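PDB 3DRF: oligopeptide-binding protein oppA from Lactococcus lactis, which captures oligopeptides in a large cavity that closes like a Venus fly-trap and serves their uptake through the OppABCDF ABC transporter. Local coordinates for residues S477-Q481 / R519-F523; Q298-L304 / S359-F365; L91-T97 / F175-K179; T75-F81 / M182-N187. All coordinates share one frame; numbering follows the deposited sequence. Where two conformers were deposited one is given.

Contact 1: residues S477-Q481 / R519-F523; sequences SEPSQ and RKAAF
Glu478 and Arg519 meet from opposite directions, with carboxylate and guanidinium nearly coplanar (23° apart). The arginine presents its end-on edge, and both terminal nitrogens grip one oxygen: Glu478 OE2 lies 3.0 Å from Arg519 NH1 and 3.1 Å from Arg519 NH2, the second bond using the syn lone pair. With CG turned away from the backbone N (chi1 -158°) and a bend at chi2, the glutamate folds back along its own loop. Its other oxygen, Glu478 OE1, can thus accept from Ser480 N at 3.0 Å, from above the carboxylate plane. Replacing this residue with an alanine would probably leave Arg519 without one of its charge partners and Ser480 N without its acceptor, setting the loop freer to move.

The tight side is built round the Phe523 ring. One helical turn beyond Arg519, Phe523 lays CE2 over the centre of the guanidinium face, 3.7 Å above it, which helps fix the rotation of that group. The ring tip also meets the loop, Phe523 CZ lying 3.7 Å from Pro479 CB; a rigid proline suits a short bend pressed against an aromatic. Asp509 takes a second salt bridge from Arg519 and a hydrogen bond from Ser480 OG, while Ile508 O receives Arg519 NE. The opposite flank of the helix is looser: Lys520 and Ala521 are exposed and do not touch the loop.

The buried ion pair thus ties helix 516-533 to the loop after strand 468-474, whose Ser477 packs on an apolar side chain of the bound peptide at the cavity of this Venus fly-trap receptor.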
# COMPACT_ATOMS: atom_id res chain seq x y z
N SER A 477 -5.88 1.30 6.66
CA SER A 477 -7.01 0.76 7.42
C SER A 477 -8.22 1.67 7.51
O SER A 477 -8.98 1.54 8.41
CB SER A 477 -6.59 0.27 8.81
OG SER A 477 -5.98 1.31 9.52
N GLU A 478 -8.37 2.61 6.59
CA GLU A 478 -9.60 3.41 6.45
C GLU A 478 -9.94 3.37 4.95
O GLU A 478 -9.05 3.49 4.15
CB GLU A 478 -9.30 4.84 6.95
CG GLU A 478 -10.55 5.64 7.38
CD GLU A 478 -11.39 6.15 6.20
OE1 GLU A 478 -10.79 6.43 5.16
OE2 GLU A 478 -12.56 6.21 6.39
N PRO A 479 -11.20 3.23 4.61
CA PRO A 479 -11.50 2.87 3.19
C PRO A 479 -11.33 3.94 2.06
O PRO A 479 -11.35 3.59 0.92
CB PRO A 479 -12.97 2.40 3.25
CG PRO A 479 -13.52 3.03 4.51
CD PRO A 479 -12.36 2.96 5.48
N SER A 480 -11.21 5.21 2.43
CA SER A 480 -10.98 6.26 1.41
C SER A 480 -9.72 5.94 0.57
O SER A 480 -8.72 5.55 1.08
CB SER A 480 -10.82 7.62 2.10
OG SER A 480 -10.71 8.60 1.06
N GLN A 481 -9.88 6.12 -0.72
CA GLN A 481 -8.79 5.86 -1.68
C GLN A 481 -8.21 7.13 -2.31
O GLN A 481 -7.59 7.07 -3.31
CB GLN A 481 -9.22 4.84 -2.75
CG GLN A 481 -9.62 3.50 -2.04
CD GLN A 481 -9.88 2.38 -3.03
OE1 GLN A 481 -10.21 2.60 -4.19
NE2 GLN A 481 -9.74 1.17 -2.57
N ARG A 519 -22.41 8.70 3.05
CA ARG A 519 -21.09 8.14 2.72
C ARG A 519 -21.19 6.77 2.07
O ARG A 519 -20.49 6.54 1.15
CB ARG A 519 -20.22 8.13 3.99
CG ARG A 519 -18.76 8.03 3.58
CD ARG A 519 -17.85 8.07 4.84
NE ARG A 519 -16.42 8.25 4.40
CZ ARG A 519 -15.38 7.60 4.89
NH1 ARG A 519 -15.51 6.76 5.87
NH2 ARG A 519 -14.20 7.87 4.37
N LYS A 520 -22.12 5.94 2.50
CA LYS A 520 -22.33 4.66 1.82
C LYS A 520 -22.71 4.84 0.35
O LYS A 520 -22.16 4.21 -0.48
CB LYS A 520 -23.42 3.85 2.55
CG LYS A 520 -23.58 2.40 2.01
CD LYS A 520 -24.79 1.73 2.77
CE LYS A 520 -24.99 0.21 2.40
NZ LYS A 520 -24.16 -0.59 3.27
N ALA A 521 -23.66 5.72 0.07
CA ALA A 521 -24.04 6.01 -1.33
C ALA A 521 -22.90 6.62 -2.15
O ALA A 521 -22.77 6.31 -3.30
CB ALA A 521 -25.32 6.91 -1.36
N ALA A 522 -22.09 7.46 -1.51
CA ALA A 522 -20.92 7.99 -2.19
C ALA A 522 -19.91 6.88 -2.51
O ALA A 522 -19.40 6.86 -3.57
CB ALA A 522 -20.31 9.05 -1.29
N PHE A 523 -19.70 5.96 -1.60
CA PHE A 523 -18.82 4.80 -1.86
C PHE A 523 -19.37 3.92 -2.99
O PHE A 523 -18.63 3.46 -3.78
CB PHE A 523 -18.59 3.96 -0.58
CG PHE A 523 -17.30 4.31 0.17
CD1 PHE A 523 -16.05 4.08 -0.36
CD2 PHE A 523 -17.37 4.89 1.42
CE1 PHE A 523 -14.89 4.41 0.32
CE2 PHE A 523 -16.21 5.19 2.14
CZ PHE A 523 -14.97 4.97 1.57

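Contact 2: residues Q298-L304 / S359-F365; sequences QAMYISL and SLIPPIF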
# COMPACT_ATOMS: atom_id res chain seq x y z
N GLN A 298 -8.89 -11.72 7.10
CA GLN A 298 -9.27 -10.93 5.90
C GLN A 298 -8.17 -9.95 5.58
O GLN A 298 -7.76 -9.23 6.41
CB GLN A 298 -10.54 -10.14 6.13
CG GLN A 298 -11.77 -10.97 6.43
CD GLN A 298 -13.02 -10.10 6.48
OE1 GLN A 298 -13.17 -9.32 7.35
NE2 GLN A 298 -13.84 -10.21 5.47
N ALA A 299 -7.66 -10.02 4.38
CA ALA A 299 -6.55 -9.14 3.97
C ALA A 299 -7.11 -7.71 3.70
O ALA A 299 -8.11 -7.53 3.07
CB ALA A 299 -5.81 -9.69 2.79
N MET A 300 -6.41 -6.74 4.20
CA MET A 300 -6.79 -5.38 3.85
C MET A 300 -6.01 -5.10 2.55
O MET A 300 -4.90 -4.66 2.58
CB MET A 300 -6.38 -4.45 4.96
CG MET A 300 -7.34 -3.29 5.07
SD MET A 300 -7.46 -2.85 6.82
CE MET A 300 -5.78 -2.66 7.02
N TYR A 301 -6.60 -5.58 1.45
CA TYR A 301 -5.86 -5.80 0.17
C TYR A 301 -6.75 -5.64 -1.03
O TYR A 301 -7.90 -6.00 -1.01
CB TYR A 301 -5.30 -7.25 0.18
CG TYR A 301 -4.58 -7.75 -1.09
CD1 TYR A 301 -3.23 -7.68 -1.21
CD2 TYR A 301 -5.30 -8.32 -2.13
CE1 TYR A 301 -2.59 -8.22 -2.35
CE2 TYR A 301 -4.70 -8.81 -3.24
CZ TYR A 301 -3.35 -8.75 -3.33
OH TYR A 301 -2.71 -9.26 -4.43
N ILE A 302 -6.13 -5.15 -2.11
CA ILE A 302 -6.73 -5.20 -3.44
C ILE A 302 -5.62 -5.37 -4.43
O ILE A 302 -4.55 -4.77 -4.33
CB ILE A 302 -7.56 -3.88 -3.76
CG1 ILE A 302 -8.31 -3.93 -5.11
CG2 ILE A 302 -6.70 -2.59 -3.76
CD1 ILE A 302 -9.36 -4.95 -5.14
N SER A 303 -5.88 -6.21 -5.41
CA SER A 303 -5.10 -6.22 -6.67
C SER A 303 -5.96 -5.69 -7.82
O SER A 303 -7.12 -5.83 -7.81
CB SER A 303 -4.46 -7.57 -7.00
OG SER A 303 -5.50 -8.55 -7.21
N LEU A 304 -5.29 -5.10 -8.79
CA LEU A 304 -5.95 -4.39 -9.88
C LEU A 304 -5.04 -4.25 -11.06
O LEU A 304 -3.87 -4.24 -10.96
CB LEU A 304 -6.50 -3.01 -9.42
CG LEU A 304 -5.43 -1.95 -9.19
CD1 LEU A 304 -6.18 -0.62 -9.01
CD2 LEU A 304 -4.53 -2.25 -7.93
N SER A 359 -15.17 -4.81 -7.25
CA SER A 359 -14.88 -3.37 -7.05
C SER A 359 -13.55 -3.20 -6.31
O SER A 359 -12.91 -4.13 -5.99
CB SER A 359 -16.01 -2.70 -6.26
OG SER A 359 -15.77 -2.86 -4.88
N LEU A 360 -13.17 -1.94 -6.11
CA LEU A 360 -11.92 -1.60 -5.43
C LEU A 360 -11.98 -1.56 -3.90
O LEU A 360 -11.00 -1.45 -3.27
CB LEU A 360 -11.39 -0.25 -5.96
CG LEU A 360 -11.11 -0.22 -7.50
CD1 LEU A 360 -10.84 1.23 -7.97
CD2 LEU A 360 -9.94 -1.16 -7.82
N ILE A 361 -13.16 -1.71 -3.35
CA ILE A 361 -13.33 -1.66 -1.87
C ILE A 361 -13.46 -3.09 -1.30
O ILE A 361 -14.42 -3.75 -1.59
CB ILE A 361 -14.56 -0.82 -1.47
CG1 ILE A 361 -14.50 0.64 -2.04
CG2 ILE A 361 -14.67 -0.81 0.06
CD1 ILE A 361 -13.32 1.51 -1.49
N PRO A 362 -12.53 -3.53 -0.50
CA PRO A 362 -12.53 -4.94 -0.11
C PRO A 362 -13.49 -5.28 1.06
O PRO A 362 -13.90 -4.42 1.73
CB PRO A 362 -11.06 -5.20 0.30
CG PRO A 362 -10.59 -3.91 0.81
CD PRO A 362 -11.27 -2.86 -0.11
N PRO A 363 -13.75 -6.55 1.23
CA PRO A 363 -14.75 -7.04 2.22
C PRO A 363 -14.48 -6.65 3.65
O PRO A 363 -15.40 -6.50 4.37
CB PRO A 363 -14.67 -8.59 2.09
CG PRO A 363 -14.25 -8.84 0.67
CD PRO A 363 -13.33 -7.64 0.29
N ILE A 364 -13.23 -6.49 4.04
CA ILE A 364 -12.93 -6.04 5.40
C ILE A 364 -13.68 -4.73 5.77
O ILE A 364 -14.05 -4.54 6.88
CB ILE A 364 -11.41 -5.92 5.65
CG1 ILE A 364 -11.15 -5.70 7.16
CG2 ILE A 364 -10.76 -4.85 4.75
CD1 ILE A 364 -9.81 -6.00 7.56
N PHE A 365 -13.91 -3.86 4.79
CA PHE A 365 -14.68 -2.63 4.95
C PHE A 365 -16.17 -2.87 4.65
O PHE A 365 -16.72 -2.39 3.75
CB PHE A 365 -14.11 -1.50 4.07
CG PHE A 365 -12.64 -1.21 4.32
CD1 PHE A 365 -12.16 -0.95 5.59
CD2 PHE A 365 -11.77 -1.16 3.27
CE1 PHE A 365 -10.86 -0.71 5.82
CE2 PHE A 365 -10.39 -0.86 3.50
CZ PHE A 365 -9.96 -0.65 4.78
O HOH W 1 -16.36 -8.54 6.04
O HOH W 2 -15.03 -6.89 8.16
O HOH W 3 -10.69 -7.80 2.86
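Met300 and Ile364 bring the apolar part of this contact together. Met300 CG lies 3.8 Å from Ile364 CG2 and 3.7 Å from Phe365 CZ, so one methylene touches both a branched methyl and the ring that the methyl covers. The same Ile364 CG2 sits over the centre of one Phe365 face, placed there because CG1 takes the position anti to the backbone N (chi1 -169°). Further along, Leu304 CD1 and Leu360 CD2 touch at 4.0 Å, crossing at about a right angle, while Pro362 CB packs on the carbonyl oxygen of Tyr301. Branched and cyclic side chains suit this buried interface because they fill it with little freedom to turn.

The sulfur adds a Met-aromatic contact: Met300 SD stands 4.9 Å from the Phe365 ring centroid, obliquely. Met300 is also the centre of an inverse gamma turn.

No hydrogen bond runs directly between the segments; polar links pass through water. One water accepts from Gln298 NE2 and donates to Pro363 O, a second donates to both Gln298 OE1 and Ile364 O, and a third lies 2.6 Å from Ala299 O and accepts from Ile364 N. A long amide at the exposed end serves both as donor and acceptor to this solvent.

On the face of the strand turned away from the loop, Tyr301 OH hydrogen-bonds to the peptide backbone, so the loop 359-365 backs a strand of the mixed sheet that borders the binding cavity of this family 5 solute-binding protein.

Contact 3: residues L91-T97 / F175-K179; sequences LDKESKT and FKEMK
Lys96 joins the two segments with both its backbone and its side chain. Its carbonyl oxygen, Lys96 O, accepts from Phe175 N at 3.0 Å in a bond that is nearly straight, and Phe175 CB and CD2 both pack against the same oxygen. The aliphatic chain runs fully extended alongside Glu177, and Lys96 NZ reaches Glu177 OE1 at 2.8 Å on the syn side of the carboxylate, 30° out of its plane. A methionine in place of this lysine would probably leave Glu177 without its charge mate across the contact, and its carboxylate freer to turn.

Met178 fills the space beside the lysine. Bent at chi2 and chi3, it curls over the turn and brings Met178 SD to 3.5 Å from Lys96 CA, while Met178 CE reaches Leu91 CB at 3.8 Å; a flexible thioether can follow such a curved surface.

The turn beneath is the tip of a beta hairpin joining strands 87-92 and 97-102, closed by a G1 beta bulge in which Lys96 and Thr97 both face Asp92. Lys96 itself has left-handed helical backbone angles (phi 65°), which direct its carbonyl toward Phe175.

Behind this shell, Asp92 holds the turn. Asp92 OD1 takes Ser95 N at 3.1 Å, an Asx motif, and OD2 takes Ser95 OG, both from above the carboxylate plane. Farther out, Gln174 NE2 binds Ser95 O, and the Phe175 side chain packs on Ala98 and Met182.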
# COMPACT_ATOMS: atom_id res chain seq x y z
N LEU A 91 -9.64 14.87 18.57
CA LEU A 91 -10.26 15.70 17.54
C LEU A 91 -11.15 16.76 18.14
O LEU A 91 -11.90 16.47 19.01
CB LEU A 91 -11.09 14.80 16.58
CG LEU A 91 -10.37 13.58 15.96
CD1 LEU A 91 -11.33 12.85 15.06
CD2 LEU A 91 -9.12 14.04 15.11
N ASP A 92 -11.06 17.97 17.66
CA ASP A 92 -12.00 19.05 17.99
C ASP A 92 -12.64 19.53 16.70
O ASP A 92 -12.09 20.22 15.94
CB ASP A 92 -11.26 20.19 18.72
CG ASP A 92 -12.16 21.36 19.06
OD1 ASP A 92 -13.24 21.51 18.56
OD2 ASP A 92 -11.66 22.14 19.87
N LYS A 93 -13.84 19.03 16.49
CA LYS A 93 -14.59 19.29 15.25
C LYS A 93 -15.07 20.75 15.08
O LYS A 93 -15.32 21.18 14.05
CB LYS A 93 -15.75 18.27 15.04
CG LYS A 93 -16.91 18.47 16.04
CD LYS A 93 -17.92 17.31 15.86
CE LYS A 93 -19.04 17.36 16.84
NZ LYS A 93 -19.94 18.54 16.71
N GLU A 94 -15.15 21.46 16.19
CA GLU A 94 -15.57 22.90 16.15
C GLU A 94 -14.41 23.79 15.71
O GLU A 94 -14.55 24.57 14.85
CB GLU A 94 -16.13 23.33 17.53
CG GLU A 94 -17.20 22.41 18.14
CD GLU A 94 -18.36 21.97 17.25
OE1 GLU A 94 -18.67 22.58 16.25
OE2 GLU A 94 -18.90 20.95 17.64
N SER A 95 -13.26 23.60 16.33
CA SER A 95 -12.03 24.28 15.96
C SER A 95 -11.42 23.70 14.66
O SER A 95 -10.63 24.36 14.04
CB SER A 95 -10.97 24.16 17.09
OG SER A 95 -11.42 24.86 18.25
N LYS A 96 -11.80 22.48 14.31
CA LYS A 96 -11.27 21.72 13.14
C LYS A 96 -9.78 21.39 13.31
O LYS A 96 -9.01 21.66 12.49
CB LYS A 96 -11.59 22.45 11.82
CG LYS A 96 -13.06 22.86 11.70
CD LYS A 96 -13.47 23.44 10.31
CE LYS A 96 -14.93 23.83 10.30
NZ LYS A 96 -15.26 24.46 8.98
N THR A 97 -9.47 20.82 14.47
CA THR A 97 -8.09 20.47 14.80
C THR A 97 -7.98 19.00 15.28
O THR A 97 -8.91 18.36 15.70
CB THR A 97 -7.50 21.41 15.88
OG1 THR A 97 -8.25 21.24 17.07
CG2 THR A 97 -7.61 22.89 15.50
N PHE A 175 -6.83 21.90 10.43
CA PHE A 175 -7.42 21.50 9.15
C PHE A 175 -8.28 22.62 8.56
O PHE A 175 -8.73 23.46 9.26
CB PHE A 175 -8.34 20.25 9.33
CG PHE A 175 -7.61 19.06 9.98
CD1 PHE A 175 -6.55 18.47 9.33
CD2 PHE A 175 -8.02 18.57 11.19
CE1 PHE A 175 -5.87 17.39 9.91
CE2 PHE A 175 -7.35 17.48 11.78
CZ PHE A 175 -6.25 16.93 11.12
N LYS A 176 -8.51 22.52 7.27
CA LYS A 176 -9.60 23.28 6.59
C LYS A 176 -10.98 22.72 6.97
O LYS A 176 -11.86 23.47 7.25
CB LYS A 176 -9.41 23.28 5.07
CG LYS A 176 -8.07 23.91 4.60
CD LYS A 176 -7.91 23.80 3.07
CE LYS A 176 -6.57 24.30 2.71
NZ LYS A 176 -6.38 24.10 1.28
N GLU A 177 -11.13 21.41 6.91
CA GLU A 177 -12.33 20.73 7.35
C GLU A 177 -11.95 19.39 7.98
O GLU A 177 -10.96 18.75 7.67
CB GLU A 177 -13.31 20.41 6.16
CG GLU A 177 -13.77 21.63 5.32
CD GLU A 177 -14.61 22.63 6.11
OE1 GLU A 177 -15.06 22.34 7.19
OE2 GLU A 177 -14.80 23.71 5.59
N MET A 178 -12.85 18.96 8.84
CA MET A 178 -12.82 17.58 9.34
C MET A 178 -13.24 16.64 8.22
O MET A 178 -13.92 17.02 7.31
CB MET A 178 -13.77 17.43 10.53
CG MET A 178 -13.49 18.38 11.67
SD MET A 178 -11.76 18.32 12.34
CE MET A 178 -11.74 16.84 13.41
N LYS A 179 -12.78 15.41 8.34
CA LYS A 179 -13.13 14.34 7.41
C LYS A 179 -13.67 13.15 8.21
O LYS A 179 -13.19 12.91 9.28
CB LYS A 179 -11.89 13.96 6.57
CG LYS A 179 -11.13 15.18 5.89
CD LYS A 179 -11.93 15.69 4.69
CE LYS A 179 -11.28 16.99 4.18
NZ LYS A 179 -12.05 17.46 3.01

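Contact 4: residues T75-F81 / M182-N187; sequences TDSGFKF and MTQSGN
Thr183 O is gripped by Phe81 N at 3.1 Å and by a water, with Lys80 CA adding a weaker CA-H...O contact. The return bond runs from Ser185 N to Phe79 O at 2.9 Å. These two bonds flank Lys80 and Gln184, which form a non-hydrogen-bonded antiparallel pair: a single beta bridge between two loops.

The Phe81 ring lies across the second loop. With CG anti to the carbonyl carbon (chi1 -63°), the ring swings across so that Ser185 N stands 3.5 Å above one face, toward the rim. Met182 O and Asn187 ND2 sit at its edge, where Met182 O is 3.3 Å from Phe81 CE2. An aromatic suits this place, offering a flat face to the backbone and polarised C-H groups to the carbonyl. At about a right angle to the ring, seen from Ser185 CB, Thr75 CG2 presses against that carbon at 3.5 Å, a tight fit that a small serine permits.

Each loop is shaped by its own beta turn, type I from Asp76 to Phe79 and type II from Gln184 to Asn187. Gly186 has backbone angles (phi 87°) at which a CB would jam against the preceding carbonyl. Asn187 ND2 fastens the second turn by donating to Gln184 O at 3.0 Å, and Asp76 OD1 fastens the first by accepting from Lys80 N. Beyond them, Ser185 OG binds Glu192, Phe79 meets Tyr559 edge-to-face, and Ser185 packs on an apolar side chain of the bound peptide.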
# COMPACT_ATOMS: atom_id res chain seq x y z
N THR A 75 -5.28 1.26 18.33
CA THR A 75 -6.67 1.18 17.85
C THR A 75 -7.36 -0.03 18.42
O THR A 75 -6.74 -0.89 18.95
CB THR A 75 -6.80 1.08 16.29
OG1 THR A 75 -6.40 -0.23 15.86
CG2 THR A 75 -5.95 2.16 15.54
N ASP A 76 -8.67 -0.01 18.31
CA ASP A 76 -9.49 -1.21 18.57
C ASP A 76 -9.53 -2.09 17.33
O ASP A 76 -8.86 -1.80 16.38
CB ASP A 76 -10.89 -0.86 19.08
CG ASP A 76 -11.74 -0.10 18.06
OD1 ASP A 76 -11.47 -0.11 16.90
OD2 ASP A 76 -12.70 0.48 18.52
N SER A 77 -10.30 -3.18 17.37
CA SER A 77 -10.32 -4.12 16.27
C SER A 77 -11.05 -3.59 15.03
O SER A 77 -10.96 -4.18 14.00
CB SER A 77 -10.99 -5.44 16.70
OG SER A 77 -12.33 -5.19 17.06
N GLY A 78 -11.76 -2.49 15.17
CA GLY A 78 -12.37 -1.76 14.04
C GLY A 78 -11.55 -0.57 13.50
O GLY A 78 -11.99 0.22 12.72
N PHE A 79 -10.30 -0.50 13.98
CA PHE A 79 -9.25 0.49 13.53
C PHE A 79 -9.53 1.91 14.08
O PHE A 79 -8.90 2.87 13.67
CB PHE A 79 -9.04 0.49 11.98
CG PHE A 79 -8.82 -0.89 11.41
CD1 PHE A 79 -7.71 -1.61 11.79
CD2 PHE A 79 -9.71 -1.47 10.59
CE1 PHE A 79 -7.50 -2.92 11.31
CE2 PHE A 79 -9.48 -2.76 10.09
CZ PHE A 79 -8.39 -3.46 10.48
N LYS A 80 -10.45 2.03 14.96
CA LYS A 80 -10.76 3.30 15.58
C LYS A 80 -9.70 3.65 16.63
O LYS A 80 -9.31 2.80 17.40
CB LYS A 80 -12.15 3.19 16.28
CG LYS A 80 -12.64 4.48 16.84
CD LYS A 80 -13.75 4.38 17.94
CE LYS A 80 -14.98 3.59 17.60
NZ LYS A 80 -16.07 3.64 18.64
N PHE A 81 -9.17 4.85 16.64
CA PHE A 81 -8.14 5.24 17.63
C PHE A 81 -8.65 5.09 19.06
O PHE A 81 -9.76 5.43 19.35
CB PHE A 81 -7.72 6.72 17.47
CG PHE A 81 -7.07 7.04 16.13
CD1 PHE A 81 -5.86 6.48 15.78
CD2 PHE A 81 -7.66 7.91 15.24
CE1 PHE A 81 -5.24 6.79 14.59
CE2 PHE A 81 -7.07 8.22 14.02
CZ PHE A 81 -5.87 7.67 13.70
N MET A 182 -11.41 10.51 10.09
CA MET A 182 -10.39 10.96 11.07
C MET A 182 -10.39 10.22 12.41
O MET A 182 -9.45 10.29 13.11
CB MET A 182 -10.50 12.46 11.29
CG MET A 182 -9.85 13.27 10.14
SD MET A 182 -10.16 15.02 10.51
CE MET A 182 -9.19 15.85 9.19
N THR A 183 -11.49 9.56 12.69
CA THR A 183 -11.60 8.71 13.89
C THR A 183 -10.86 7.36 13.76
O THR A 183 -10.71 6.67 14.73
CB THR A 183 -13.07 8.42 14.23
OG1 THR A 183 -13.67 7.88 13.07
CG2 THR A 183 -13.81 9.71 14.68
N GLN A 184 -10.32 7.07 12.58
CA GLN A 184 -9.82 5.74 12.26
C GLN A 184 -8.38 5.84 11.75
O GLN A 184 -8.04 6.70 10.92
CB GLN A 184 -10.74 5.13 11.20
CG GLN A 184 -10.56 3.63 10.93
CD GLN A 184 -11.79 2.97 10.32
OE1 GLN A 184 -12.92 3.33 10.66
NE2 GLN A 184 -11.58 1.95 9.46
N SER A 185 -7.52 4.94 12.21
CA SER A 185 -6.16 4.88 11.75
C SER A 185 -6.19 4.59 10.23
O SER A 185 -7.04 3.90 9.72
CB SER A 185 -5.37 3.81 12.52
OG SER A 185 -4.04 3.77 12.08
N GLY A 186 -5.22 5.18 9.53
CA GLY A 186 -5.09 5.03 8.08
C GLY A 186 -5.93 6.06 7.33
O GLY A 186 -6.01 5.98 6.15
N ASN A 187 -6.52 7.02 8.01
CA ASN A 187 -7.36 8.04 7.31
C ASN A 187 -6.62 8.95 6.26
O ASN A 187 -7.20 9.42 5.36
CB ASN A 187 -8.13 8.89 8.37
CG ASN A 187 -7.22 9.83 9.18
OD1 ASN A 187 -6.73 10.81 8.70
ND2 ASN A 187 -6.98 9.46 10.41
O HOH W 4 -11.39 7.48 17.34

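How the contacts relate
Contacts 1 and 2 are the buried pair, whereas contacts 3 and 4 are only partly buried, contact 3 lying farthest out, its centre about 26 Å from that of the chain. Chemistry follows place: contact 2 is apolar and water-bridged, contact 1 hides an ion pair beneath aromatic cover, contact 4 is mainly backbone pairing, and contact 3 sets its salt bridge near the surface. Ser477 of contact 1 touches both Met300 of contact 2 and Phe79 of contact 4, and it exchanges hydrogen bonds with Gln184 and Ser185. Contacts 3 and 4 share the chain after strand 170-174 and meet where Met182 packs on Phe175; contact 3 is nested within the loop that contact 4 closes.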